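Uncharacterized oxidoreductase yvaA (Bacillus subtilis subsp. subtilis, PDB 3GDO) catalyses the reversible NADPH-dependent reduction of scyllo-inosose to scyllo-inositol and does not accept NADH in place of NADPH. Local coordinates at residues I33-T41 with F48-E59; I60-V71 with A84-E95. All coordinates share one frame; numbering follows the deposited sequence. Where two conformers were deposited one is given.

Contact 1 (I33-T41 with F48-E59)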
loop_
_atom_site.group_PDB
_atom_site.type_symbol
_atom_site.label_atom_id
_atom_site.label_comp_id
_atom_site.label_asym_id
_atom_site.label_seq_id
_atom_site.Cartn_x
_atom_site.Cartn_y
_atom_site.Cartn_z
ATOM N N ILE B 33 11.722 -38.092 17.991
ATOM C CA ILE B 33 12.789 -37.783 17.046
ATOM C C ILE B 33 13.778 -38.932 17.095
ATOM O O ILE B 33 14.444 -39.098 18.099
ATOM C CB ILE B 33 13.510 -36.454 17.369
ATOM C CG1 ILE B 33 12.554 -35.254 17.212
ATOM C CG2 ILE B 33 14.643 -36.243 16.392
ATOM C CD1 ILE B 33 11.883 -34.815 18.513
ATOM N N SER B 34 13.863 -39.723 16.031
ATOM C CA SER B 34 14.724 -40.921 16.019
ATOM C C SER B 34 16.059 -40.684 15.343
ATOM O O SER B 34 17.108 -41.086 15.860
ATOM C CB SER B 34 14.035 -42.113 15.341
ATOM O OG SER B 34 12.898 -42.491 16.099
ATOM N N LYS B 35 16.018 -40.067 14.169
ATOM C CA LYS B 35 17.234 -39.846 13.406
ATOM C C LYS B 35 17.312 -38.412 12.852
ATOM O O LYS B 35 16.286 -37.774 12.562
ATOM C CB LYS B 35 17.319 -40.843 12.274
ATOM C CG LYS B 35 17.487 -42.309 12.749
ATOM C CD LYS B 35 17.795 -43.222 11.581
ATOM C CE LYS B 35 18.185 -44.610 12.107
ATOM N NZ LYS B 35 18.263 -45.519 10.926
ATOM N N ILE B 36 18.543 -37.913 12.732
ATOM C CA ILE B 36 18.807 -36.593 12.130
ATOM C C ILE B 36 20.014 -36.729 11.226
ATOM O O ILE B 36 21.062 -37.202 11.665
ATOM C CB ILE B 36 19.050 -35.515 13.185
ATOM C CG1 ILE B 36 17.925 -35.496 14.217
ATOM C CG2 ILE B 36 19.305 -34.123 12.520
ATOM C CD1 ILE B 36 18.153 -34.537 15.374
ATOM N N MET B 37 19.837 -36.346 9.959
ATOM C CA MET B 37 20.896 -36.358 8.962
ATOM C C MET B 37 21.677 -35.027 9.030
ATOM O O MET B 37 21.142 -33.984 8.652
ATOM C CB MET B 37 20.314 -36.590 7.556
ATOM C CG MET B 37 21.357 -36.956 6.516
ATOM S SD MET B 37 20.874 -36.970 4.790
ATOM C CE MET B 37 20.364 -35.302 4.499
ATOM N N THR B 38 22.926 -35.078 9.519
ATOM C CA THR B 38 23.738 -33.865 9.777
ATOM C C THR B 38 25.180 -34.252 10.155
ATOM O O THR B 38 25.431 -35.356 10.659
ATOM C CB THR B 38 23.100 -32.994 10.928
ATOM O OG1 THR B 38 23.725 -31.709 11.015
ATOM C CG2 THR B 38 23.157 -33.717 12.306
ATOM N N SER B 39 26.124 -33.335 9.946
ATOM C CA SER B 39 27.485 -33.528 10.451
ATOM C C SER B 39 27.664 -32.845 11.814
ATOM O O SER B 39 28.772 -32.859 12.389
ATOM C CB SER B 39 28.514 -33.001 9.439
ATOM O OG SER B 39 28.354 -31.598 9.285
ATOM N N ARG B 40 26.601 -32.234 12.342
ATOM C CA ARG B 40 26.666 -31.607 13.660
ATOM C C ARG B 40 26.396 -32.600 14.773
ATOM O O ARG B 40 25.425 -32.457 15.540
ATOM C CB ARG B 40 25.710 -30.418 13.759
ATOM C CG ARG B 40 25.984 -29.292 12.737
ATOM C CD ARG B 40 24.783 -28.353 12.613
ATOM N NE ARG B 40 25.042 -27.249 11.687
ATOM C CZ ARG B 40 25.525 -26.049 12.041
ATOM N NH1 ARG B 40 25.778 -25.753 13.308
ATOM N NH2 ARG B 40 25.731 -25.128 11.118
ATOM N N THR B 41 27.282 -33.590 14.875
ATOM C CA THR B 41 27.127 -34.700 15.832
ATOM C C THR B 41 27.007 -34.243 17.288
ATOM O O THR B 41 26.108 -34.698 18.008
ATOM C CB THR B 41 28.223 -35.789 15.668
ATOM O OG1 THR B 41 28.284 -36.204 14.301
ATOM C CG2 THR B 41 27.901 -37.022 16.519
ATOM N N PHE B 48 19.348 -33.496 21.566
ATOM C CA PHE B 48 18.531 -34.714 21.614
ATOM C C PHE B 48 19.402 -35.923 21.976
ATOM O O PHE B 48 19.819 -36.668 21.078
ATOM C CB PHE B 48 17.857 -34.949 20.253
ATOM C CG PHE B 48 16.876 -33.870 19.872
ATOM C CD1 PHE B 48 15.583 -33.863 20.399
ATOM C CD2 PHE B 48 17.253 -32.846 19.004
ATOM C CE1 PHE B 48 14.676 -32.840 20.070
ATOM C CE2 PHE B 48 16.354 -31.820 18.666
ATOM C CZ PHE B 48 15.064 -31.820 19.197
ATOM N N PRO B 49 19.665 -36.128 23.289
ATOM C CA PRO B 49 20.552 -37.226 23.690
ATOM C C PRO B 49 20.193 -38.588 23.090
ATOM O O PRO B 49 21.095 -39.402 22.893
ATOM C CB PRO B 49 20.429 -37.248 25.222
ATOM C CG PRO B 49 20.082 -35.838 25.591
ATOM C CD PRO B 49 19.201 -35.352 24.457
ATOM N N ASP B 50 18.917 -38.824 22.768
ATOM C CA ASP B 50 18.470 -40.139 22.300
ATOM C C ASP B 50 18.377 -40.284 20.786
ATOM O O ASP B 50 18.114 -41.387 20.288
ATOM C CB ASP B 50 17.103 -40.479 22.883
ATOM C CG ASP B 50 17.150 -40.716 24.371
ATOM O OD1 ASP B 50 18.196 -41.189 24.872
ATOM O OD2 ASP B 50 16.145 -40.415 25.050
ATOM N N ALA B 51 18.549 -39.192 20.052
ATOM C CA ALA B 51 18.487 -39.266 18.598
ATOM C C ALA B 51 19.745 -39.941 18.067
ATOM O O ALA B 51 20.775 -39.912 18.713
ATOM C CB ALA B 51 18.320 -37.863 18.008
ATOM N N GLU B 52 19.674 -40.556 16.902
ATOM C CA GLU B 52 20.861 -41.088 16.292
ATOM C C GLU B 52 21.253 -40.161 15.131
ATOM O O GLU B 52 20.415 -39.838 14.269
ATOM C CB GLU B 52 20.631 -42.535 15.831
ATOM C CG GLU B 52 21.612 -43.069 14.762
ATOM C CD GLU B 52 21.353 -44.528 14.390
ATOM O OE1 GLU B 52 21.952 -45.041 13.404
ATOM O OE2 GLU B 52 20.534 -45.170 15.092
ATOM N N VAL B 53 22.516 -39.725 15.110
ATOM C CA VAL B 53 23.013 -38.995 13.954
ATOM C C VAL B 53 23.361 -39.963 12.838
ATOM O O VAL B 53 23.915 -41.043 13.085
ATOM C CB VAL B 53 24.232 -38.119 14.287
ATOM C CG1 VAL B 53 24.639 -37.312 13.066
ATOM C CG2 VAL B 53 23.886 -37.183 15.396
ATOM N N VAL B 54 23.024 -39.579 11.613
ATOM C CA VAL B 54 23.349 -40.347 10.435
ATOM C C VAL B 54 23.896 -39.347 9.417
ATOM O O VAL B 54 23.631 -38.150 9.528
ATOM C CB VAL B 54 22.093 -41.123 9.860
ATOM C CG1 VAL B 54 21.385 -41.893 10.951
ATOM C CG2 VAL B 54 21.099 -40.190 9.175
ATOM N N HIS B 55 24.638 -39.828 8.428
ATOM C CA HIS B 55 25.202 -38.949 7.405
ATOM C C HIS B 55 24.746 -39.329 6.008
ATOM O O HIS B 55 25.014 -38.617 5.051
ATOM C CB HIS B 55 26.755 -38.875 7.508
ATOM C CG HIS B 55 27.251 -38.766 8.921
ATOM N ND1 HIS B 55 27.043 -37.642 9.699
ATOM C CD2 HIS B 55 27.880 -39.666 9.719
ATOM C CE1 HIS B 55 27.540 -37.848 10.908
ATOM N NE2 HIS B 55 28.054 -39.067 10.946
ATOM N N GLU B 56 24.039 -40.443 5.884
ATOM C CA GLU B 56 23.475 -40.812 4.580
ATOM C C GLU B 56 21.964 -40.694 4.579
ATOM O O GLU B 56 21.331 -41.020 5.578
ATOM C CB GLU B 56 23.845 -42.246 4.205
ATOM C CG GLU B 56 24.356 -42.347 2.798
ATOM C CD GLU B 56 25.487 -41.355 2.543
ATOM O OE1 GLU B 56 26.400 -41.254 3.393
ATOM O OE2 GLU B 56 25.454 -40.674 1.496
ATOM N N LEU B 57 21.402 -40.257 3.449
ATOM C CA LEU B 57 19.946 -40.201 3.292
ATOM C C LEU B 57 19.287 -41.575 3.520
ATOM O O LEU B 57 18.280 -41.664 4.219
ATOM C CB LEU B 57 19.563 -39.590 1.938
ATOM C CG LEU B 57 18.064 -39.425 1.635
ATOM C CD1 LEU B 57 17.315 -38.758 2.777
ATOM C CD2 LEU B 57 17.852 -38.683 0.329
ATOM N N GLU B 58 19.909 -42.634 2.982
ATOM C CA GLU B 58 19.427 -44.026 3.113
ATOM C C GLU B 58 19.241 -44.473 4.531
ATOM O O GLU B 58 18.380 -45.310 4.806
ATOM C CB GLU B 58 20.373 -45.028 2.448
ATOM C CG GLU B 58 20.316 -45.025 0.950
ATOM C CD GLU B 58 20.912 -43.760 0.346
ATOM O OE1 GLU B 58 21.725 -43.074 1.021
ATOM O OE2 GLU B 58 20.560 -43.446 -0.813
ATOM N N GLU B 59 20.073 -43.961 5.426
ATOM C CA GLU B 59 19.953 -44.300 6.834
ATOM C C GLU B 59 18.591 -43.850 7.418
ATOM O O GLU B 59 18.200 -44.240 8.522
ATOM C CB GLU B 59 21.124 -43.695 7.611
ATOM C CG GLU B 59 22.540 -44.183 7.164
ATOM C CD GLU B 59 23.666 -43.681 8.096
ATOM O OE1 GLU B 59 23.620 -44.003 9.318
ATOM O OE2 GLU B 59 24.580 -42.951 7.615
#
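Lys35 NZ is gripped by two groups. It donates to Glu59 O at 2.7 Å, lying in the plane of that carbonyl, and Asp63 is its second partner. Its chain runs extended beyond CG, which carries the amine from the sheet to helix 58-61. On the way CD passes Val54 CG1 at 3.9 Å, the two side chains crossing at about a right angle. Glu52 lies alongside Lys35 and points the same way, but its carboxylate stays beyond salt-bridge range. With an alanine in place of Lys35, Glu59 O and the Asp63 carboxylate would probably lose the amine they share, and a gap would open beside Val54 CG1. Strands 33-37 and 52-54 pair in parallel, the outer edge of a Rossmann-type sheet, with helix 41-47 as the crossover between them. Four backbone bonds join them, from Glu52 N to Ser34 O (2.8 Å) at one end to Thr38 N to Val54 O (3.2 Å) at the other. Met37 runs out extended (chi1 -166°, chi2 -169°), which lays SD 3.6 Å from Leu57 N. On the opposite sheet face Ile36 CD1 meets Phe48 CD2 at 4.1 Å, and Ile33 CD1 reaches CE1 of the same ring. Val53 CG1 packs against Thr38 CG2 at 4.0 Å. Beyond the strand, His55 ND1 gives a weak bond to Thr38 O, which sits at the edge of the imidazole.

Contact 2 (I60-V71 with A84-E95)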
loop_
_atom_site.group_PDB
_atom_site.type_symbol
_atom_site.label_atom_id
_atom_site.label_comp_id
_atom_site.label_asym_id
_atom_site.label_seq_id
_atom_site.Cartn_x
_atom_site.Cartn_y
_atom_site.Cartn_z
ATOM N N ILE B 60 17.894 -43.000 6.669
ATOM C CA ILE B 60 16.528 -42.601 6.996
ATOM C C ILE B 60 15.536 -43.270 6.033
ATOM O O ILE B 60 14.513 -43.810 6.471
ATOM C CB ILE B 60 16.361 -41.059 6.905
ATOM C CG1 ILE B 60 17.383 -40.335 7.800
ATOM C CG2 ILE B 60 14.906 -40.633 7.174
ATOM C CD1 ILE B 60 16.917 -39.991 9.181
ATOM N N THR B 61 15.827 -43.226 4.733
ATOM C CA THR B 61 14.869 -43.725 3.747
ATOM C C THR B 61 14.689 -45.257 3.774
ATOM O O THR B 61 13.610 -45.748 3.459
ATOM C CB THR B 61 15.190 -43.270 2.310
ATOM O OG1 THR B 61 16.460 -43.789 1.926
ATOM C CG2 THR B 61 15.213 -41.750 2.224
ATOM N N ASN B 62 15.739 -45.990 4.152
ATOM C CA ASN B 62 15.678 -47.448 4.251
ATOM C C ASN B 62 15.307 -47.932 5.614
ATOM O O ASN B 62 15.124 -49.136 5.803
ATOM C CB ASN B 62 17.015 -48.093 3.896
ATOM C CG ASN B 62 17.413 -47.840 2.480
ATOM O OD1 ASN B 62 16.622 -47.335 1.688
ATOM N ND2 ASN B 62 18.654 -48.180 2.145
ATOM N N ASP B 63 15.247 -47.028 6.583
ATOM C CA ASP B 63 14.872 -47.447 7.922
ATOM C C ASP B 63 13.346 -47.580 8.000
ATOM O O ASP B 63 12.626 -46.561 8.011
ATOM C CB ASP B 63 15.418 -46.493 8.978
ATOM C CG ASP B 63 14.962 -46.857 10.375
ATOM O OD1 ASP B 63 14.145 -47.784 10.498
ATOM O OD2 ASP B 63 15.389 -46.231 11.367
ATOM N N PRO B 64 12.843 -48.838 8.078
ATOM C CA PRO B 64 11.383 -49.108 8.134
ATOM C C PRO B 64 10.666 -48.581 9.367
ATOM O O PRO B 64 9.439 -48.475 9.372
ATOM C CB PRO B 64 11.286 -50.657 8.114
ATOM C CG PRO B 64 12.665 -51.149 8.489
ATOM C CD PRO B 64 13.636 -50.085 7.998
ATOM N N ALA B 65 11.384 -48.292 10.434
ATOM C CA ALA B 65 10.696 -47.750 11.585
ATOM C C ALA B 65 10.332 -46.249 11.384
ATOM O O ALA B 65 9.424 -45.752 12.032
ATOM C CB ALA B 65 11.495 -47.964 12.871
ATOM N N ILE B 66 11.043 -45.560 10.494
ATOM C CA ILE B 66 10.836 -44.118 10.262
ATOM C C ILE B 66 9.520 -43.866 9.509
ATOM O O ILE B 66 9.333 -44.409 8.422
ATOM C CB ILE B 66 12.000 -43.516 9.456
ATOM C CG1 ILE B 66 13.313 -43.596 10.259
ATOM C CG2 ILE B 66 11.687 -42.058 9.028
ATOM C CD1 ILE B 66 13.317 -42.814 11.584
ATOM N N GLU B 67 8.638 -43.047 10.079
ATOM C CA GLU B 67 7.317 -42.786 9.473
ATOM C C GLU B 67 7.180 -41.403 8.784
ATOM O O GLU B 67 6.526 -41.279 7.726
ATOM C CB GLU B 67 6.245 -42.917 10.532
ATOM C CG GLU B 67 6.347 -44.240 11.323
ATOM C CD GLU B 67 5.370 -44.279 12.421
ATOM O OE1 GLU B 67 5.674 -43.853 13.569
ATOM O OE2 GLU B 67 4.247 -44.694 12.131
ATOM N N LEU B 68 7.780 -40.386 9.422
ATOM C CA LEU B 68 7.742 -38.984 8.932
ATOM C C LEU B 68 9.165 -38.416 8.799
ATOM O O LEU B 68 9.969 -38.537 9.730
ATOM C CB LEU B 68 6.897 -38.092 9.865
ATOM C CG LEU B 68 6.806 -36.582 9.550
ATOM C CD1 LEU B 68 6.089 -36.306 8.263
ATOM C CD2 LEU B 68 6.125 -35.844 10.684
ATOM N N VAL B 69 9.457 -37.850 7.625
ATOM C CA VAL B 69 10.710 -37.124 7.368
ATOM C C VAL B 69 10.392 -35.608 7.279
ATOM O O VAL B 69 9.448 -35.198 6.565
ATOM C CB VAL B 69 11.359 -37.584 6.048
ATOM C CG1 VAL B 69 12.673 -36.835 5.788
ATOM C CG2 VAL B 69 11.641 -39.082 6.084
ATOM N N ILE B 70 11.152 -34.800 8.027
ATOM C CA ILE B 70 11.138 -33.319 7.865
ATOM C C ILE B 70 12.283 -32.874 6.951
ATOM O O ILE B 70 13.450 -33.135 7.220
ATOM C CB ILE B 70 11.251 -32.614 9.216
ATOM C CG1 ILE B 70 10.421 -33.343 10.285
ATOM C CG2 ILE B 70 10.918 -31.113 9.091
ATOM C CD1 ILE B 70 8.886 -33.255 10.131
ATOM N N VAL B 71 11.959 -32.274 5.826
ATOM C CA VAL B 71 13.015 -31.872 4.917
ATOM C C VAL B 71 13.404 -30.389 5.151
ATOM O O VAL B 71 12.634 -29.479 4.883
ATOM C CB VAL B 71 12.670 -32.161 3.459
ATOM C CG1 VAL B 71 13.841 -31.797 2.564
ATOM C CG2 VAL B 71 12.335 -33.660 3.294
ATOM N N ALA B 84 12.990 -38.910 -2.990
ATOM C CA ALA B 84 13.583 -40.082 -2.369
ATOM C C ALA B 84 12.770 -40.541 -1.171
ATOM O O ALA B 84 12.570 -41.741 -0.973
ATOM C CB ALA B 84 15.011 -39.786 -1.950
ATOM N N CYS B 85 12.280 -39.601 -0.368
ATOM C CA CYS B 85 11.471 -39.991 0.789
ATOM C C CYS B 85 10.128 -40.546 0.360
ATOM O O CYS B 85 9.638 -41.541 0.932
ATOM C CB CYS B 85 11.246 -38.823 1.724
ATOM S SG CYS B 85 12.730 -38.322 2.582
ATOM N N ILE B 86 9.530 -39.886 -0.629
ATOM C CA ILE B 86 8.273 -40.335 -1.193
ATOM C C ILE B 86 8.459 -41.745 -1.789
ATOM O O ILE B 86 7.693 -42.636 -1.469
ATOM C CB ILE B 86 7.699 -39.345 -2.234
ATOM C CG1 ILE B 86 7.237 -38.044 -1.570
ATOM C CG2 ILE B 86 6.473 -39.942 -2.960
ATOM C CD1 ILE B 86 7.054 -36.914 -2.580
ATOM N N GLN B 87 9.487 -41.942 -2.617
ATOM C CA GLN B 87 9.766 -43.262 -3.193
ATOM C C GLN B 87 9.912 -44.334 -2.107
ATOM O O GLN B 87 9.539 -45.464 -2.321
ATOM C CB GLN B 87 11.025 -43.271 -4.065
ATOM C CG GLN B 87 11.064 -42.298 -5.249
ATOM C CD GLN B 87 9.968 -42.480 -6.291
ATOM O OE1 GLN B 87 8.995 -43.237 -6.106
ATOM N NE2 GLN B 87 10.118 -41.758 -7.410
ATOM N N ALA B 88 10.424 -43.972 -0.939
ATOM C CA ALA B 88 10.644 -44.943 0.128
ATOM C C ALA B 88 9.421 -45.143 1.018
ATOM O O ALA B 88 9.479 -45.870 2.025
ATOM C CB ALA B 88 11.855 -44.542 0.962
ATOM N N GLY B 89 8.309 -44.501 0.653
ATOM C CA GLY B 89 7.061 -44.717 1.365
ATOM C C GLY B 89 6.973 -43.935 2.659
ATOM O O GLY B 89 6.211 -44.311 3.559
ATOM N N LYS B 90 7.732 -42.834 2.749
ATOM C CA LYS B 90 7.661 -41.938 3.922
ATOM C C LYS B 90 6.697 -40.756 3.710
ATOM O O LYS B 90 6.607 -40.212 2.594
ATOM C CB LYS B 90 9.055 -41.388 4.316
ATOM C CG LYS B 90 10.181 -42.413 4.341
ATOM C CD LYS B 90 9.915 -43.462 5.362
ATOM C CE LYS B 90 10.953 -44.553 5.307
ATOM N NZ LYS B 90 10.565 -45.455 6.398
ATOM N N HIS B 91 5.976 -40.400 4.775
ATOM C CA HIS B 91 5.269 -39.091 4.894
ATOM C C HIS B 91 6.339 -37.990 4.965
ATOM O O HIS B 91 7.425 -38.232 5.525
ATOM C CB HIS B 91 4.416 -39.028 6.167
ATOM C CG HIS B 91 3.385 -40.112 6.266
ATOM N ND1 HIS B 91 2.549 -40.446 5.218
ATOM C CD2 HIS B 91 3.039 -40.925 7.297
ATOM C CE1 HIS B 91 1.745 -41.431 5.590
ATOM N NE2 HIS B 91 2.028 -41.744 6.846
ATOM N N VAL B 92 6.051 -36.807 4.401
ATOM C CA VAL B 92 7.065 -35.732 4.261
ATOM C C VAL B 92 6.438 -34.368 4.569
ATOM O O VAL B 92 5.333 -34.049 4.079
ATOM C CB VAL B 92 7.721 -35.703 2.852
ATOM C CG1 VAL B 92 8.649 -34.470 2.663
ATOM C CG2 VAL B 92 8.538 -36.958 2.605
ATOM N N VAL B 93 7.123 -33.630 5.446
ATOM C CA VAL B 93 6.920 -32.178 5.658
ATOM C C VAL B 93 8.076 -31.418 4.983
ATOM O O VAL B 93 9.243 -31.663 5.291
ATOM C CB VAL B 93 6.877 -31.807 7.160
ATOM C CG1 VAL B 93 6.945 -30.224 7.379
ATOM C CG2 VAL B 93 5.638 -32.432 7.865
ATOM N N MET B 94 7.736 -30.514 4.063
ATOM C CA MET B 94 8.711 -29.714 3.298
ATOM C C MET B 94 8.679 -28.288 3.851
ATOM O O MET B 94 7.629 -27.822 4.300
ATOM C CB MET B 94 8.316 -29.611 1.807
ATOM C CG MET B 94 7.947 -30.890 1.042
ATOM S SD MET B 94 7.591 -30.641 -0.719
ATOM C CE MET B 94 9.153 -30.197 -1.402
ATOM N N GLU B 95 9.805 -27.574 3.790
ATOM C CA GLU B 95 9.776 -26.143 4.159
ATOM C C GLU B 95 9.121 -25.344 3.032
ATOM O O GLU B 95 9.018 -25.823 1.897
ATOM C CB GLU B 95 11.173 -25.582 4.492
ATOM C CG GLU B 95 11.526 -25.545 5.990
ATOM C CD GLU B 95 10.772 -24.482 6.815
ATOM O OE1 GLU B 95 9.850 -23.782 6.278
ATOM O OE2 GLU B 95 11.107 -24.378 8.022
#
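Lys90 NZ supplies the side-chain hydrogen bonds between Ile60-Val71 and Ala84-Glu95. It donates to Ile66 O at 2.6 Å, in the carbonyl plane on a lone pair, and to Asp63 O at 2.8 Å from above the plane. Ile66 N reaches Asp63 O from the opposite face, closing the beta turn Asp63-Ile66. The lysine chain bends at chi2 (-63°) and then runs straight, which brings the amine up against the carbonyls of this turn. Lys90 is buried, and these two carbonyls probably help to offset the charge of its amine.

Backbone bonds join the parallel strands. Val69 uses both backbone groups toward strand 91-95: its N donates to His91 O, and its O accepts from Val93 N at 3.0 Å. Val71 N to Val93 O is nearly straight (175°), and His91 N to Glu67 O is more bent.

Apolar contacts fall on both faces of the sheet. On one, Cys85 SG sits against both methyls of Val69, 3.5 Å from CG1, while Val69 CG2 also rests on Lys90 CB at 3.9 Å. Val71 CG2 meets Val92 CG1 at 3.8 Å. On the other, Ile70 and Val93 lie side by side, and Leu68 CD1 touches Val93 CG2 at 3.9 Å. Thr61 CB packs on Ala88 CB near the end of helix 78-87, where Gly89 makes a Schellman motif. Strand 68-71, helix 78-87 and strand 91-95 form a right-handed beta-alpha-beta crossover of the Rossmann fold.

Overall arrangement
Both contacts belong to one six-stranded parallel sheet, in the order 52-54, 31-37, 6-11, 68-71, 91-95, 119-122. Contact 1 is at one edge and contact 2 is on the far side of strand 6-11, which bonds to both 31-37 and 68-71. Their centres are about 13 Å apart. Helix 58-61 is shared, and around it the two meet directly: the salt bridge of Lys35 NZ to Asp63 OD2 (3.0 Å) links them, and Leu57 CD2 packs on Ala84 CB at 3.8 Å. Strand 6-11 leads into Gly12, Gly14 and Gly17, a pattern consistent with the dinucleotide-binding turn of Rossmann folds. The side chains of Thr38 and Ile70 lie near these glycines without touching them.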